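Local coordinates for protein gene product PA4716 (Pseudomonas aeruginosa, PDB 1U0K) that is of unknown function but probably acts as an isomerase, perhaps an epimerase, at residues A[4-10]-A[276-282]; A[83-88]-A[117-121]; A[151-157]-A[169-175]; A[176-181]-A[208-214]. The contacts are given in a common frame with arbitrary orientation. Residue numbers count along the deposited sequence, not the author numbering.

Contact 1. Residues A[4-10]-A[276-282]; sequences SRRYWQL and LLARAEL
An antiparallel strand pair with a classic beta bulge joins the two ends of the chain: strand 6-10 runs at 158° to strand 276-282, axes 4.7 Å apart. Y7/A280 and Q9/A278 are hydrogen-bonded pairs (Y7 N to A280 O 3.0 Å, A280 N to Y7 O 2.8 Å, Q9 N to A278 O 3.0 Å); R6/E281 and W8/R279 are non-hydrogen-bonded. At the bulge Q9 O accepts from L277 N (2.8 Å) and weakly from A278 N (3.3 Å), L277 having phi/psi -105/-39, so L10 pairs with L276. L282 N to R5 O (3.0 Å) extends the pairing. Small A280 lets the Y7 ring (chi1 p) lie over its CB, 3.4 Å from the centroid, a CH-pi contact; R279 CG sits 3.6 Å from the centroid of the six-membered ring of W8 (chi1 m). S4 OG donates to E281 OE2 (2.7 Å), while R6 salt-bridges D27. Residues 278-282 also pair with a strand of the second subunit, giving a continuous intersubunit beta sheet.

Contact 2. Residues A[83-88]-A[117-121]; sequences AALLHH and GFYAE
Helix 83-88 packs on strand 117-121 with axes 8.5 Å apart at closest approach and their N-to-C directions at 130°. The helix is regular, with H87 N bonded to A83 O (3.1 Å) and H88 N to A84 O (3.0 Å); the strand is extended from F118 onward. The nearest backbones are those of A84 and F118, CA to CA 5.9 Å.

Apolar packing comes first. A84 CB meets F118 CB at 3.8 Å and A83 CB meets A120 CB at 4.3 Å; alanine suits these positions because a bare methyl lets the helix settle close to the strand. F118 and A120 point toward the helix, whereas Y119, between them, and E121, after A120, point away; the E121 carboxylate salt-bridges R110.

Contacts to the F118 ring follow from its chi1 m rotamer, which lays the ring along the helix. Its CZ is 3.7 Å from H88 CB, and the A84 carbonyl oxygen lies over one ring face, 3.8 Å from F118 CZ.

One aromatic pair forms: the H87 ring (chi1 t) meets F118 obliquely, centroids 5.2 Å apart and planes at 48°, with H87 CG 3.6 Å from F118 CE2.

L276, from the neighbouring strand 267-282, also touches F118 and H88. With no hydrogen bond between the two segments, this helix-on-sheet packing rests on shape and van der Waals contact, with F118 burying the largest area.

Contact 3. Residues A[151-157]-A[169-175]; sequences DLSGHPP and LPVTAEA
Segment 151-157 is an irregular, largely extended loop that runs beside strand residues 169-170 and the turn that follows. A single backbone bridge couples L152 to V171, CA to CA 4.3 Å: T172 N donates to D151 O and S153 N to P170 O, both at 3.0 Å. V171 CA and L152 CA add CA-H...O contacts, to D151 O (3.3 Å) and P170 O (3.4 Å). Farther along, P157 CA lies 3.7 Å from P170 CD. Water 3 lies 2.9 Å from H155 O and 2.8 Å from P170 O and bridges the two backbones where the loop swings outward; water 2 joins S153 OG (2.5 Å) to V171 O (2.8 Å).

Apolar side chains close the gap. L152 CD2 reaches L169 CD1 (4.0 Å) and V171 CG1 (4.1 Å), while P157 CG packs on L169 CD1 (3.8 Å); the rigid proline rings of P157 and P170 suit extended backbone. A175, whose side chain is a single methyl, lets D151 CB come within 3.7 Å of its CB; the D151 carboxylate salt-bridges R178. T172 OG1 (chi1 p) accepts from A175 N (3.1 Å): an N-cap by threonine opens the short, weakly bonded helix that follows the strand.

Contact 4. Residues A[176-181]-A[208-214]; sequences LGRARQ and RTWDNLG
Two side-chain-to-carbonyl hydrogen bonds tie segment 176-181 to segment 208-214. At one end R208 NH1 donates to L176 O (3.1 Å), in a short, weakly bonded helical turn; at the other Q181 NE2 donates to N212 O (2.9 Å). Arginine suits its place because its long arm spans a CA-to-CA gap of 7.4 Å from L176 and carries several donors: NH2 salt-bridges E217, and the guanidinium makes a cation-pi contact with F251.

Water 4 accepts from R208 NH1 (3.2 Å) and donates to G177 O (3.2 Å) and A179 O (2.6 Å); water 5 donates to Q181 OE1 (2.6 Å) and D211 O (2.7 Å); water 6 links Q181 N (3.1 Å) to G214 O (2.9 Å).

Residues D211 to G214 form a type I turn. G214, at phi 74°, approaches Q181 so closely that a CB would clash. The D211 side chain is about 10 Å from that of E48, the predicted active-site residue. L176 CD1 packs on R208 CG (3.7 Å), and A179 CB lies 4.2 Å from W210 CH2. L176, A179 and W210 all rest on L199, so strand 196-201 underlies helix 173-177 and the loop after strand 206-208.

Contact 1 joins the chain ends, and the other three fall between its segments in sequence: contact 2 first, then contact 3, then contact 4. They form two groups. Contacts 1 and 2, centres 15 Å apart, touch through W8 with L85 and L276 with F118 and H88; their strands 267-282 and 117-129 are neighbours in the sheet, beneath helix 78-90. Contacts 3 and 4, centres 14 Å apart, share helix 173-177 and touch through the D151-R178 salt bridge. Contacts 1 and 3 are 41 Å apart between centres. Yet Q9 of contact 1 and D211 of contact 4 both approach E48, consistent with an active site lying between the two groups.

Contact 1. Residues A[4-10]-A[276-282]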
# COMPACT_ATOMS: atom_id res chain seq x y z
N SER A 4 -16.89 -15.64 14.30
CA SER A 4 -16.78 -14.69 13.20
C SER A 4 -15.86 -13.56 13.62
O SER A 4 -16.00 -13.00 14.71
CB SER A 4 -18.15 -14.15 12.83
OG SER A 4 -18.05 -13.15 11.82
N ARG A 5 -14.88 -13.28 12.78
CA ARG A 5 -14.00 -12.12 12.96
C ARG A 5 -14.05 -11.32 11.68
O ARG A 5 -14.20 -11.87 10.59
CB ARG A 5 -12.57 -12.54 13.23
CG ARG A 5 -12.35 -13.40 14.48
CD ARG A 5 -11.47 -14.62 14.24
NE ARG A 5 -11.95 -15.43 13.10
CZ ARG A 5 -11.19 -15.86 12.09
NH1 ARG A 5 -9.89 -15.59 12.03
NH2 ARG A 5 -11.74 -16.58 11.11
N ARG A 6 -13.96 -10.01 11.83
CA ARG A 6 -14.15 -9.10 10.72
C ARG A 6 -13.14 -7.99 10.76
O ARG A 6 -12.63 -7.63 11.83
CB ARG A 6 -15.52 -8.43 10.79
CG ARG A 6 -16.70 -9.37 10.77
CD ARG A 6 -18.00 -8.75 11.28
NE ARG A 6 -17.88 -8.18 12.62
CZ ARG A 6 -18.86 -7.53 13.26
NH1 ARG A 6 -20.06 -7.38 12.70
NH2 ARG A 6 -18.63 -7.05 14.48
N TYR A 7 -12.86 -7.44 9.60
CA TYR A 7 -12.31 -6.10 9.50
C TYR A 7 -13.20 -5.25 8.60
O TYR A 7 -14.08 -5.77 7.89
CB TYR A 7 -10.85 -6.10 9.05
CG TYR A 7 -10.63 -6.50 7.61
CD1 TYR A 7 -10.77 -5.58 6.60
CD2 TYR A 7 -10.30 -7.80 7.28
CE1 TYR A 7 -10.56 -5.94 5.26
CE2 TYR A 7 -10.08 -8.18 5.95
CZ TYR A 7 -10.23 -7.24 4.95
OH TYR A 7 -10.05 -7.59 3.63
N TRP A 8 -12.98 -3.96 8.64
CA TRP A 8 -13.80 -3.00 7.92
C TRP A 8 -12.93 -2.01 7.20
O TRP A 8 -11.95 -1.54 7.77
CB TRP A 8 -14.73 -2.25 8.87
CG TRP A 8 -15.53 -3.12 9.77
CD1 TRP A 8 -15.08 -3.86 10.84
CD2 TRP A 8 -16.95 -3.33 9.71
NE1 TRP A 8 -16.13 -4.51 11.43
CE2 TRP A 8 -17.28 -4.20 10.77
CE3 TRP A 8 -17.97 -2.86 8.88
CZ2 TRP A 8 -18.60 -4.62 11.00
CZ3 TRP A 8 -19.27 -3.28 9.12
CH2 TRP A 8 -19.57 -4.14 10.17
N GLN A 9 -13.30 -1.65 5.98
CA GLN A 9 -12.63 -0.63 5.19
C GLN A 9 -13.43 0.65 5.31
O GLN A 9 -14.61 0.68 5.02
CB GLN A 9 -12.52 -1.07 3.72
CG GLN A 9 -11.90 -0.05 2.79
CD GLN A 9 -10.45 0.26 3.10
OE1 GLN A 9 -9.75 -0.55 3.73
NE2 GLN A 9 -9.99 1.42 2.67
N LEU A 10 -12.78 1.71 5.79
CA LEU A 10 -13.39 3.01 6.00
C LEU A 10 -12.56 4.08 5.30
O LEU A 10 -11.38 3.89 5.06
CB LEU A 10 -13.41 3.36 7.50
CG LEU A 10 -14.50 2.75 8.37
CD1 LEU A 10 -14.40 1.26 8.48
CD2 LEU A 10 -14.44 3.36 9.76
N LEU A 276 -18.14 4.35 5.74
CA LEU A 276 -17.89 2.91 5.83
C LEU A 276 -18.08 2.30 4.43
O LEU A 276 -19.13 2.47 3.81
CB LEU A 276 -18.85 2.28 6.83
CG LEU A 276 -18.48 2.33 8.31
CD1 LEU A 276 -18.40 3.76 8.80
CD2 LEU A 276 -19.51 1.55 9.11
N LEU A 277 -17.06 1.61 3.94
CA LEU A 277 -17.06 1.11 2.56
C LEU A 277 -17.30 -0.39 2.41
O LEU A 277 -17.95 -0.80 1.45
CB LEU A 277 -15.73 1.45 1.89
CG LEU A 277 -15.62 2.83 1.25
CD1 LEU A 277 -15.79 3.98 2.22
CD2 LEU A 277 -14.28 2.92 0.53
N ALA A 278 -16.76 -1.20 3.31
CA ALA A 278 -16.83 -2.66 3.19
C ALA A 278 -16.68 -3.34 4.53
O ALA A 278 -15.98 -2.85 5.42
CB ALA A 278 -15.75 -3.18 2.25
N ARG A 279 -17.36 -4.47 4.67
CA ARG A 279 -17.26 -5.35 5.82
C ARG A 279 -16.70 -6.69 5.33
O ARG A 279 -17.30 -7.33 4.48
CB ARG A 279 -18.65 -5.58 6.43
CG ARG A 279 -18.67 -6.49 7.65
CD ARG A 279 -20.08 -6.89 8.10
NE ARG A 279 -20.74 -7.69 7.07
CZ ARG A 279 -21.80 -7.31 6.35
NH1 ARG A 279 -22.35 -6.12 6.51
NH2 ARG A 279 -22.29 -8.14 5.43
N ALA A 280 -15.58 -7.11 5.91
CA ALA A 280 -14.88 -8.32 5.49
C ALA A 280 -14.91 -9.37 6.59
O ALA A 280 -14.62 -9.07 7.74
CB ALA A 280 -13.44 -7.99 5.13
N GLU A 281 -15.26 -10.59 6.22
CA GLU A 281 -15.24 -11.74 7.10
C GLU A 281 -13.95 -12.52 6.89
O GLU A 281 -13.62 -12.86 5.77
CB GLU A 281 -16.43 -12.63 6.77
CG GLU A 281 -17.73 -12.13 7.33
CD GLU A 281 -17.92 -12.51 8.80
OE1 GLU A 281 -18.45 -11.66 9.54
OE2 GLU A 281 -17.55 -13.64 9.21
N LEU A 282 -13.21 -12.81 7.97
CA LEU A 282 -11.98 -13.57 7.88
C LEU A 282 -12.32 -15.03 7.70
O LEU A 282 -13.21 -15.56 8.37
CB LEU A 282 -11.10 -13.39 9.13
CG LEU A 282 -10.49 -12.01 9.35
CD1 LEU A 282 -9.47 -12.11 10.45
CD2 LEU A 282 -9.90 -11.44 8.08
O HOH W 1 -14.59 -15.35 10.61

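Contact 2. Residues A[83-88]-A[117-121]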
# COMPACT_ATOMS: atom_id res chain seq x y z
N ALA A 83 -14.11 5.23 16.06
CA ALA A 83 -15.30 5.83 16.68
C ALA A 83 -16.53 5.68 15.79
O ALA A 83 -17.61 5.33 16.26
CB ALA A 83 -15.04 7.30 17.04
N ALA A 84 -16.36 5.96 14.51
CA ALA A 84 -17.46 5.86 13.56
C ALA A 84 -17.97 4.42 13.45
O ALA A 84 -19.19 4.19 13.43
CB ALA A 84 -17.02 6.36 12.20
N LEU A 85 -17.05 3.47 13.40
CA LEU A 85 -17.41 2.07 13.30
C LEU A 85 -18.13 1.62 14.56
O LEU A 85 -19.13 0.93 14.47
CB LEU A 85 -16.19 1.18 13.01
CG LEU A 85 -16.55 -0.31 13.01
CD1 LEU A 85 -17.50 -0.64 11.86
CD2 LEU A 85 -15.32 -1.18 12.96
N LEU A 86 -17.64 2.02 15.73
CA LEU A 86 -18.30 1.65 16.98
C LEU A 86 -19.73 2.19 17.04
O LEU A 86 -20.61 1.51 17.55
CB LEU A 86 -17.49 2.13 18.18
CG LEU A 86 -16.15 1.41 18.37
CD1 LEU A 86 -15.33 2.11 19.44
CD2 LEU A 86 -16.32 -0.04 18.74
N HIS A 87 -19.95 3.38 16.51
CA HIS A 87 -21.29 3.99 16.43
C HIS A 87 -22.17 3.15 15.49
O HIS A 87 -23.32 2.84 15.82
CB HIS A 87 -21.16 5.42 15.92
CG HIS A 87 -22.34 6.31 16.20
ND1 HIS A 87 -23.65 5.88 16.16
CD2 HIS A 87 -22.38 7.63 16.48
CE1 HIS A 87 -24.44 6.91 16.42
NE2 HIS A 87 -23.70 7.97 16.63
N HIS A 88 -21.62 2.77 14.35
CA HIS A 88 -22.34 1.89 13.41
C HIS A 88 -22.77 0.57 14.06
O HIS A 88 -23.91 0.13 13.90
CB HIS A 88 -21.46 1.63 12.18
CG HIS A 88 -22.01 0.60 11.24
ND1 HIS A 88 -23.17 0.81 10.51
CD2 HIS A 88 -21.59 -0.64 10.93
CE1 HIS A 88 -23.41 -0.26 9.78
NE2 HIS A 88 -22.47 -1.16 10.02
N GLY A 117 -22.75 8.64 6.31
CA GLY A 117 -21.78 8.13 7.27
C GLY A 117 -21.86 8.80 8.62
O GLY A 117 -22.92 8.86 9.24
N PHE A 118 -20.70 9.27 9.08
CA PHE A 118 -20.53 9.78 10.43
C PHE A 118 -19.62 11.01 10.43
O PHE A 118 -18.90 11.27 9.48
CB PHE A 118 -19.90 8.70 11.34
CG PHE A 118 -20.74 7.46 11.45
CD1 PHE A 118 -20.65 6.45 10.50
CD2 PHE A 118 -21.66 7.32 12.48
CE1 PHE A 118 -21.46 5.33 10.57
CE2 PHE A 118 -22.47 6.20 12.56
CZ PHE A 118 -22.36 5.20 11.61
N TYR A 119 -19.71 11.77 11.51
CA TYR A 119 -18.72 12.77 11.84
C TYR A 119 -18.15 12.37 13.19
O TYR A 119 -18.90 12.14 14.13
CB TYR A 119 -19.32 14.18 11.93
CG TYR A 119 -18.26 15.24 12.08
CD1 TYR A 119 -17.64 15.77 10.97
CD2 TYR A 119 -17.87 15.69 13.33
CE1 TYR A 119 -16.65 16.74 11.10
CE2 TYR A 119 -16.88 16.64 13.48
CZ TYR A 119 -16.27 17.16 12.35
OH TYR A 119 -15.29 18.11 12.51
N ALA A 120 -16.83 12.31 13.28
CA ALA A 120 -16.15 11.93 14.51
C ALA A 120 -15.13 12.98 14.90
O ALA A 120 -14.51 13.62 14.04
CB ALA A 120 -15.49 10.58 14.34
N GLU A 121 -14.94 13.15 16.20
CA GLU A 121 -14.00 14.12 16.74
C GLU A 121 -13.28 13.55 17.95
O GLU A 121 -13.84 12.77 18.70
CB GLU A 121 -14.77 15.37 17.15
CG GLU A 121 -13.95 16.52 17.68
CD GLU A 121 -14.86 17.64 18.12
OE1 GLU A 121 -15.42 18.33 17.24
OE2 GLU A 121 -15.06 17.81 19.34

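Contact 3. Residues A[151-157]-A[169-175]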
# COMPACT_ATOMS: atom_id res chain seq x y z
N ASP A 151 13.29 29.00 0.76
CA ASP A 151 11.97 28.35 0.68
C ASP A 151 11.30 28.19 2.04
O ASP A 151 10.10 27.93 2.10
CB ASP A 151 12.09 26.98 0.01
CG ASP A 151 12.32 27.08 -1.48
OD1 ASP A 151 12.78 26.08 -2.07
OD2 ASP A 151 12.05 28.10 -2.14
N LEU A 152 12.06 28.33 3.12
CA LEU A 152 11.51 28.34 4.46
C LEU A 152 10.76 29.64 4.70
O LEU A 152 11.11 30.67 4.12
CB LEU A 152 12.63 28.18 5.49
CG LEU A 152 13.47 26.90 5.37
CD1 LEU A 152 14.66 26.95 6.30
CD2 LEU A 152 12.61 25.67 5.66
N SER A 153 9.74 29.59 5.55
CA SER A 153 8.96 30.76 5.92
C SER A 153 9.59 31.47 7.11
O SER A 153 10.58 30.99 7.67
CB SER A 153 7.52 30.36 6.28
OG SER A 153 6.98 29.47 5.32
N GLY A 154 8.98 32.58 7.51
CA GLY A 154 9.50 33.37 8.61
C GLY A 154 9.11 32.91 10.00
O GLY A 154 9.23 33.68 10.97
N HIS A 155 8.66 31.66 10.12
CA HIS A 155 8.24 31.13 11.41
C HIS A 155 9.11 29.95 11.76
O HIS A 155 9.54 29.22 10.87
CB HIS A 155 6.77 30.71 11.36
CG HIS A 155 5.89 31.76 10.78
ND1 HIS A 155 5.46 32.86 11.49
CD2 HIS A 155 5.37 31.89 9.53
CE1 HIS A 155 4.71 33.61 10.71
NE2 HIS A 155 4.64 33.05 9.52
N PRO A 156 9.38 29.76 13.04
CA PRO A 156 10.42 28.82 13.45
C PRO A 156 9.97 27.37 13.22
O PRO A 156 8.88 27.01 13.66
CB PRO A 156 10.58 29.11 14.95
CG PRO A 156 9.27 29.71 15.38
CD PRO A 156 8.72 30.41 14.19
N PRO A 157 10.77 26.57 12.52
CA PRO A 157 10.57 25.13 12.58
C PRO A 157 10.61 24.70 14.04
O PRO A 157 11.44 25.19 14.81
CB PRO A 157 11.76 24.57 11.79
CG PRO A 157 12.08 25.66 10.83
CD PRO A 157 11.89 26.92 11.63
N LEU A 169 7.94 22.02 9.59
CA LEU A 169 8.88 22.78 8.78
C LEU A 169 8.11 23.75 7.90
O LEU A 169 7.66 23.36 6.83
CB LEU A 169 9.70 21.83 7.91
CG LEU A 169 10.94 22.45 7.25
CD1 LEU A 169 11.99 22.78 8.30
CD2 LEU A 169 11.49 21.52 6.19
N PRO A 170 7.92 24.99 8.35
CA PRO A 170 7.18 25.97 7.56
C PRO A 170 7.90 26.33 6.26
O PRO A 170 9.05 26.77 6.30
CB PRO A 170 7.06 27.17 8.50
CG PRO A 170 7.28 26.62 9.85
CD PRO A 170 8.30 25.54 9.66
N VAL A 171 7.24 26.08 5.14
CA VAL A 171 7.74 26.39 3.80
C VAL A 171 6.69 27.18 3.02
O VAL A 171 5.54 27.28 3.46
CB VAL A 171 8.12 25.10 3.02
CG1 VAL A 171 9.25 24.37 3.73
CG2 VAL A 171 6.91 24.17 2.85
N THR A 172 7.08 27.72 1.87
CA THR A 172 6.16 28.49 1.03
C THR A 172 5.26 27.55 0.25
O THR A 172 5.62 26.40 -0.01
CB THR A 172 6.92 29.39 0.02
OG1 THR A 172 7.75 28.59 -0.83
CG2 THR A 172 7.88 30.34 0.69
N ALA A 173 4.09 28.06 -0.13
CA ALA A 173 3.16 27.30 -0.97
C ALA A 173 3.83 26.77 -2.24
O ALA A 173 3.57 25.65 -2.67
CB ALA A 173 1.95 28.17 -1.34
N GLU A 174 4.71 27.58 -2.83
CA GLU A 174 5.41 27.21 -4.05
C GLU A 174 6.38 26.05 -3.78
O GLU A 174 6.44 25.10 -4.55
CB GLU A 174 6.18 28.41 -4.60
CG GLU A 174 6.78 28.23 -5.99
CD GLU A 174 8.01 29.10 -6.24
OE1 GLU A 174 8.83 29.28 -5.31
OE2 GLU A 174 8.16 29.61 -7.37
N ALA A 175 7.12 26.16 -2.68
CA ALA A 175 8.08 25.13 -2.27
C ALA A 175 7.41 23.79 -1.96
O ALA A 175 7.98 22.73 -2.22
CB ALA A 175 8.86 25.62 -1.07
O HOH W 2 4.73 28.52 5.78
O HOH W 3 10.49 27.92 8.43

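Contact 4. Residues A[176-181]-A[208-214]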
# COMPACT_ATOMS: atom_id res chain seq x y z
N LEU A 176 6.20 23.84 -1.42
CA LEU A 176 5.49 22.63 -0.99
C LEU A 176 5.17 21.71 -2.16
O LEU A 176 5.21 20.49 -2.02
CB LEU A 176 4.19 23.02 -0.27
CG LEU A 176 3.41 21.88 0.41
CD1 LEU A 176 4.22 21.28 1.54
CD2 LEU A 176 2.07 22.39 0.91
N GLY A 177 4.85 22.30 -3.31
CA GLY A 177 4.49 21.54 -4.50
C GLY A 177 5.63 20.82 -5.19
O GLY A 177 5.38 19.89 -5.96
N ARG A 178 6.86 21.23 -4.94
CA ARG A 178 8.02 20.58 -5.57
C ARG A 178 8.92 19.84 -4.57
O ARG A 178 10.06 19.50 -4.89
CB ARG A 178 8.83 21.59 -6.40
CG ARG A 178 9.47 22.75 -5.63
CD ARG A 178 10.30 23.67 -6.54
NE ARG A 178 11.07 24.66 -5.80
CZ ARG A 178 10.56 25.78 -5.27
NH1 ARG A 178 9.27 26.06 -5.39
NH2 ARG A 178 11.35 26.61 -4.60
N ALA A 179 8.39 19.57 -3.37
CA ALA A 179 9.16 18.88 -2.34
C ALA A 179 9.35 17.40 -2.69
O ALA A 179 8.42 16.74 -3.15
CB ALA A 179 8.47 19.01 -0.99
N ARG A 180 10.58 16.91 -2.49
CA ARG A 180 10.94 15.51 -2.72
C ARG A 180 12.04 15.10 -1.74
O ARG A 180 13.13 15.67 -1.76
CB ARG A 180 11.47 15.31 -4.14
CG ARG A 180 10.51 15.74 -5.24
CD ARG A 180 10.98 15.38 -6.66
NE ARG A 180 11.36 13.98 -6.79
CZ ARG A 180 10.51 12.95 -6.79
NH1 ARG A 180 9.20 13.14 -6.67
NH2 ARG A 180 10.98 11.71 -6.92
N GLN A 181 11.76 14.11 -0.90
CA GLN A 181 12.76 13.61 0.06
C GLN A 181 13.91 12.90 -0.66
O GLN A 181 13.69 11.91 -1.35
CB GLN A 181 12.11 12.67 1.08
CG GLN A 181 12.97 12.43 2.31
CD GLN A 181 12.33 11.45 3.28
OE1 GLN A 181 11.13 11.52 3.52
NE2 GLN A 181 13.13 10.54 3.82
N ARG A 208 2.13 18.50 3.87
CA ARG A 208 2.55 17.28 3.19
C ARG A 208 3.43 16.45 4.12
O ARG A 208 4.27 16.99 4.83
CB ARG A 208 3.34 17.61 1.93
CG ARG A 208 2.48 18.14 0.80
CD ARG A 208 3.22 18.23 -0.54
NE ARG A 208 3.32 16.95 -1.21
CZ ARG A 208 3.81 16.77 -2.44
NH1 ARG A 208 4.26 17.80 -3.15
NH2 ARG A 208 3.85 15.56 -2.97
N THR A 209 3.23 15.14 4.09
CA THR A 209 4.04 14.24 4.91
C THR A 209 4.05 12.84 4.30
O THR A 209 3.10 12.43 3.62
CB THR A 209 3.52 14.24 6.36
OG1 THR A 209 4.52 13.72 7.25
CG2 THR A 209 2.30 13.33 6.55
N TRP A 210 5.13 12.11 4.57
CA TRP A 210 5.40 10.82 3.95
C TRP A 210 5.76 9.80 5.02
O TRP A 210 5.96 10.15 6.19
CB TRP A 210 6.59 10.94 3.00
CG TRP A 210 6.32 11.70 1.73
CD1 TRP A 210 5.98 11.18 0.52
CD2 TRP A 210 6.40 13.12 1.55
NE1 TRP A 210 5.82 12.18 -0.41
CE2 TRP A 210 6.07 13.39 0.20
CE3 TRP A 210 6.70 14.20 2.39
CZ2 TRP A 210 6.04 14.68 -0.33
CZ3 TRP A 210 6.66 15.49 1.86
CH2 TRP A 210 6.34 15.72 0.51
N ASP A 211 5.86 8.54 4.62
CA ASP A 211 6.54 7.55 5.45
C ASP A 211 8.01 7.96 5.61
O ASP A 211 8.46 8.94 5.00
CB ASP A 211 6.40 6.12 4.88
CG ASP A 211 7.01 5.95 3.49
OD1 ASP A 211 7.95 6.68 3.13
OD2 ASP A 211 6.60 5.08 2.69
N ASN A 212 8.75 7.22 6.41
CA ASN A 212 10.14 7.54 6.74
C ASN A 212 11.06 7.64 5.52
O ASN A 212 12.00 8.43 5.51
CB ASN A 212 10.69 6.49 7.72
CG ASN A 212 12.09 6.81 8.21
OD1 ASN A 212 13.08 6.59 7.51
ND2 ASN A 212 12.18 7.30 9.45
N LEU A 213 10.79 6.82 4.50
CA LEU A 213 11.62 6.78 3.30
C LEU A 213 11.22 7.81 2.24
O LEU A 213 11.90 7.95 1.23
CB LEU A 213 11.60 5.37 2.71
CG LEU A 213 12.20 4.28 3.61
CD1 LEU A 213 11.93 2.90 3.03
CD2 LEU A 213 13.70 4.49 3.81
N GLY A 214 10.11 8.51 2.47
CA GLY A 214 9.63 9.52 1.54
C GLY A 214 9.01 8.96 0.27
O GLY A 214 8.93 9.65 -0.74
O HOH W 4 6.70 17.17 -5.05
O HOH W 5 9.35 11.43 5.46
O HOH W 6 9.08 12.59 -0.76